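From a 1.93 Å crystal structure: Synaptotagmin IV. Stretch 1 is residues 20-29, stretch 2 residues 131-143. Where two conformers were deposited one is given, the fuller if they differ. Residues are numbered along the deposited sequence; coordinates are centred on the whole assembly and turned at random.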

# COMPACT_ATOMS: atom_id res chain seq x y z
N LEU A 20 -1.69 -0.20 -13.33
CA LEU A 20 -1.07 0.74 -12.38
C LEU A 20 -0.10 -0.06 -11.51
O LEU A 20 -0.49 -1.06 -10.85
N VAL A 21 1.18 0.35 -11.50
CA VAL A 21 2.20 -0.42 -10.77
C VAL A 21 3.08 0.56 -10.01
O VAL A 21 3.16 1.73 -10.40
N SER A 22 3.63 0.12 -8.88
CA SER A 22 4.55 0.99 -8.12
C SER A 22 5.81 0.19 -7.86
O SER A 22 5.71 -1.03 -7.57
N LEU A 23 6.98 0.82 -7.97
CA LEU A 23 8.23 0.09 -7.75
C LEU A 23 9.13 0.94 -6.87
O LEU A 23 8.98 2.17 -6.89
N CYS A 24 10.00 0.28 -6.09
CA CYS A 24 10.96 0.96 -5.20
C CYS A 24 12.25 0.15 -5.22
O CYS A 24 12.23 -1.06 -4.91
N TYR A 25 13.38 0.79 -5.57
CA TYR A 25 14.67 0.11 -5.60
C TYR A 25 15.43 0.45 -4.30
O TYR A 25 15.77 1.60 -4.03
N GLN A 26 15.60 -0.58 -3.48
CA GLN A 26 16.34 -0.50 -2.21
C GLN A 26 17.84 -0.68 -2.59
O GLN A 26 18.39 -1.77 -2.43
N SER A 27 18.47 0.40 -3.11
CA SER A 27 19.83 0.29 -3.66
C SER A 27 20.91 -0.29 -2.73
O SER A 27 21.80 -1.03 -3.19
N THR A 28 20.85 0.04 -1.43
CA THR A 28 21.88 -0.46 -0.47
C THR A 28 21.65 -1.93 -0.11
O THR A 28 22.56 -2.57 0.43
N THR A 29 20.47 -2.46 -0.39
CA THR A 29 20.22 -3.90 -0.07
C THR A 29 19.88 -4.81 -1.26
O THR A 29 19.55 -5.97 -1.08
N GLY A 131 10.66 5.37 -19.01
CA GLY A 131 10.74 6.54 -18.10
C GLY A 131 10.51 6.17 -16.64
O GLY A 131 11.09 6.74 -15.72
N HIS A 132 9.63 5.19 -16.42
CA HIS A 132 9.32 4.74 -15.07
C HIS A 132 10.59 4.08 -14.49
O HIS A 132 10.99 4.37 -13.38
N TRP A 133 11.22 3.21 -15.30
CA TRP A 133 12.49 2.58 -14.87
C TRP A 133 13.61 3.59 -14.60
O TRP A 133 14.36 3.45 -13.63
N LYS A 134 13.75 4.59 -15.46
CA LYS A 134 14.76 5.65 -15.22
C LYS A 134 14.56 6.34 -13.84
O LYS A 134 15.53 6.64 -13.11
N GLU A 135 13.30 6.59 -13.51
CA GLU A 135 12.94 7.32 -12.30
C GLU A 135 13.28 6.45 -11.07
O GLU A 135 13.88 6.94 -10.10
N ILE A 136 12.93 5.15 -11.17
CA ILE A 136 13.27 4.06 -10.21
C ILE A 136 14.80 3.96 -9.87
O ILE A 136 15.22 3.80 -8.65
N CYS A 137 15.61 4.09 -10.93
CA CYS A 137 17.06 4.11 -10.81
C CYS A 137 17.57 5.46 -10.34
O CYS A 137 18.57 5.54 -9.61
N ASP A 138 16.91 6.54 -10.75
CA ASP A 138 17.33 7.89 -10.31
C ASP A 138 16.97 8.19 -8.85
O ASP A 138 17.64 9.02 -8.21
N PHE A 139 15.91 7.54 -8.32
CA PHE A 139 15.42 7.79 -6.98
C PHE A 139 15.35 6.53 -6.12
O PHE A 139 14.21 6.08 -5.76
N PRO A 140 16.50 5.93 -5.78
CA PRO A 140 16.47 4.71 -4.99
C PRO A 140 15.81 5.00 -3.64
O PRO A 140 15.87 6.16 -3.18
N ARG A 141 15.06 4.02 -3.12
CA ARG A 141 14.29 4.12 -1.86
C ARG A 141 13.01 4.92 -1.94
O ARG A 141 12.32 5.06 -0.93
N ARG A 142 12.67 5.48 -3.11
CA ARG A 142 11.38 6.13 -3.23
C ARG A 142 10.41 5.17 -3.96
O ARG A 142 10.81 4.48 -4.88
N GLN A 143 9.22 4.96 -3.43
CA GLN A 143 8.25 4.13 -4.16
C GLN A 143 7.65 5.06 -5.17
O GLN A 143 7.30 6.19 -4.83

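The most unusual feature of this contact is a water that links the strand to the end of the helix and the turn. Water 1 accepts from Tyr25 N at 2.8 Å and lies 3.0 Å from Ile136 O and 2.9 Å from Phe139 O, both within its donating reach. The strand thus meets the helix end through a solvent molecule here, and one residue's backbone is read twice: Tyr25 N by the water, Tyr25 O directly by Arg141 N at 2.7 Å.

That direct bond comes from within the type II turn from Phe139 to Arg142, closed by Arg142 N to Phe139 O at 3.1 Å. Arg141 takes a positive phi of 76°, and its amide is left facing the strand. Its CA-to-CB bond points away, yet the side chain (chi1 m, chi2 t, chi3 m) returns, so that NH1 donates to Ser27 OG at 2.8 Å, near the guanidinium plane. Ser27 points toward the turn with chi1 p. Water 2 joins the same corner, accepting from Arg141 NH1 at 3.2 Å and from Thr28 N at 3.0 Å; Thr28 CG2 adds a contact 3.7 Å from Arg141 NH1.

Along the helix, the packing is largely apolar and centres on Leu23. Its CA-to-CB bond points away overall, but with chi1 m and chi2 p it still meets three helix residues: CB lies 3.6 Å from Ile136 CD1, CD2 3.8 Å from Trp133 CZ3 at the indole edge, and CD1 4.0 Å from His132 CE1. Ile136 (m, t) starts sideways and brings its end in. Trp133 (chi1 t) starts away, and its ring likewise comes nearer. His132, also t, points toward the strand directly, and its ring edge meets Val21 O, 3.6 Å from CE1.

Tyr25 has a CA-to-CB bond that points sideways, with chi1 t; it touches both the helix and the turn. Its CB sits 4.0 Å from Ile136 CG2, while CD2 reaches Pro140 CB at 4.3 Å, a loose apolar fit.

Cys24 points toward the turn with chi1 t, setting SG 3.5 Å from Arg141 C. Here the backbones come close enough for paired CA-H...O contacts, Cys24 CA to Arg142 O at 3.5 Å and Gln143 CA to Leu23 O at 3.4 Å. Gln143 CG packs 3.5 Å from Cys24 CB, and its amide, whose orientation is uncertain, ends beside Ser22.

The rule to extract is economical: mostly apolar side chains, with one histidine, pack between helix and strand, while a tight turn and a water serve the backbone O and N of Tyr25 where the helix stops.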

# COMPACT_ATOMS: atom_id res chain seq x y z
CB LEU A 20 -2.17 1.38 -11.52
CG LEU A 20 -1.69 2.30 -10.39
CD1 LEU A 20 -0.98 3.55 -10.95
CD2 LEU A 20 -2.95 2.70 -9.52
CB VAL A 21 3.07 -1.34 -11.67
CG1 VAL A 21 2.21 -2.48 -12.32
CG2 VAL A 21 3.88 -0.53 -12.72
CB SER A 22 3.89 1.41 -6.78
OG SER A 22 4.73 2.28 -6.06
CB LEU A 23 8.95 -0.21 -9.08
CG LEU A 23 8.36 -1.34 -9.99
CD1 LEU A 23 7.27 -0.81 -10.83
CD2 LEU A 23 9.47 -1.95 -10.87
CB CYS A 24 10.44 1.02 -3.76
SG CYS A 24 11.59 1.81 -2.66
CB TYR A 25 15.50 0.56 -6.81
CG TYR A 25 16.91 -0.01 -6.90
CD1 TYR A 25 17.16 -1.35 -6.59
CD2 TYR A 25 18.00 0.79 -7.32
CE1 TYR A 25 18.45 -1.90 -6.69
CE2 TYR A 25 19.30 0.24 -7.44
CZ TYR A 25 19.51 -1.10 -7.11
OH TYR A 25 20.76 -1.68 -7.19
CB GLN A 26 15.72 -1.54 -1.16
CG GLN A 26 14.19 -1.71 -1.10
CD GLN A 26 13.55 -2.12 0.24
OE1 GLN A 26 12.32 -2.22 0.32
NE2 GLN A 26 14.17 -2.36 1.39
CB SER A 27 20.33 1.62 -4.26
OG SER A 27 20.67 2.57 -3.27
CB THR A 28 21.93 0.36 0.83
OG1 THR A 28 20.67 0.25 1.52
CG2 THR A 28 22.08 1.83 0.55
CB THR A 29 19.16 -4.09 0.95
OG1 THR A 29 17.94 -3.48 0.47
CG2 THR A 29 19.55 -3.38 2.24
CB HIS A 132 8.12 3.77 -15.09
CG HIS A 132 7.54 3.50 -13.73
ND1 HIS A 132 6.36 2.79 -13.54
CD2 HIS A 132 7.97 3.84 -12.48
CE1 HIS A 132 6.09 2.71 -12.24
NE2 HIS A 132 7.05 3.35 -11.58
CB TRP A 133 12.97 1.61 -15.92
CG TRP A 133 13.95 0.59 -15.41
CD1 TRP A 133 15.31 0.49 -15.70
CD2 TRP A 133 13.66 -0.49 -14.51
NE1 TRP A 133 15.84 -0.61 -15.08
CE2 TRP A 133 14.86 -1.23 -14.33
CE3 TRP A 133 12.50 -0.93 -13.85
CZ2 TRP A 133 14.93 -2.36 -13.52
CZ3 TRP A 133 12.58 -2.08 -13.04
CH2 TRP A 133 13.79 -2.77 -12.88
CB LYS A 134 14.74 6.67 -16.36
CG LYS A 134 15.69 7.84 -16.07
CD LYS A 134 16.12 8.63 -17.28
CE LYS A 134 16.71 9.99 -16.84
NZ LYS A 134 17.98 9.92 -15.96
CB GLU A 135 11.46 7.74 -12.34
CG GLU A 135 11.12 8.90 -11.40
CD GLU A 135 9.68 9.38 -11.52
OE1 GLU A 135 9.05 9.15 -12.58
OE2 GLU A 135 9.18 10.02 -10.56
CB ILE A 136 12.75 2.68 -10.78
CG1 ILE A 136 11.21 2.57 -10.67
CG2 ILE A 136 13.43 1.49 -10.11
CD1 ILE A 136 10.60 1.63 -11.73
CB CYS A 137 17.69 3.76 -12.14
SG CYS A 137 17.28 2.09 -12.68
CB ASP A 138 16.77 9.00 -11.22
CG ASP A 138 17.44 9.05 -12.59
OD1 ASP A 138 18.50 8.41 -12.83
OD2 ASP A 138 16.91 9.68 -13.52
CB PHE A 139 14.06 8.46 -7.03
CG PHE A 139 14.07 9.87 -7.63
CD1 PHE A 139 13.92 10.07 -9.00
CD2 PHE A 139 14.22 10.98 -6.80
CE1 PHE A 139 13.90 11.38 -9.55
CE2 PHE A 139 14.25 12.28 -7.35
CZ PHE A 139 14.07 12.48 -8.71
CB PRO A 140 17.94 4.30 -4.88
CG PRO A 140 18.71 5.58 -5.19
CD PRO A 140 17.88 6.34 -6.12
CB ARG A 141 15.16 4.61 -0.65
CG ARG A 141 16.19 3.60 -0.19
CD ARG A 141 17.31 4.15 0.81
NE ARG A 141 18.05 5.23 0.14
CZ ARG A 141 18.99 5.05 -0.76
NH1 ARG A 141 19.39 3.83 -1.07
NH2 ARG A 141 19.50 6.07 -1.38
CB ARG A 142 11.43 7.42 -4.05
CG ARG A 142 12.26 8.54 -3.37
CD ARG A 142 12.24 8.59 -1.78
NE ARG A 142 13.27 9.52 -1.30
CZ ARG A 142 14.50 9.19 -0.87
NH1 ARG A 142 14.90 7.94 -0.79
NH2 ARG A 142 15.35 10.14 -0.49
CB GLN A 143 7.15 3.63 -3.24
CG GLN A 143 7.31 2.20 -2.88
CD GLN A 143 6.37 1.30 -3.65
OE1 GLN A 143 6.62 1.00 -4.81
NE2 GLN A 143 5.31 0.81 -2.97
O HOH W 1 13.33 3.42 -6.40
O HOH W 2 18.39 0.95 0.03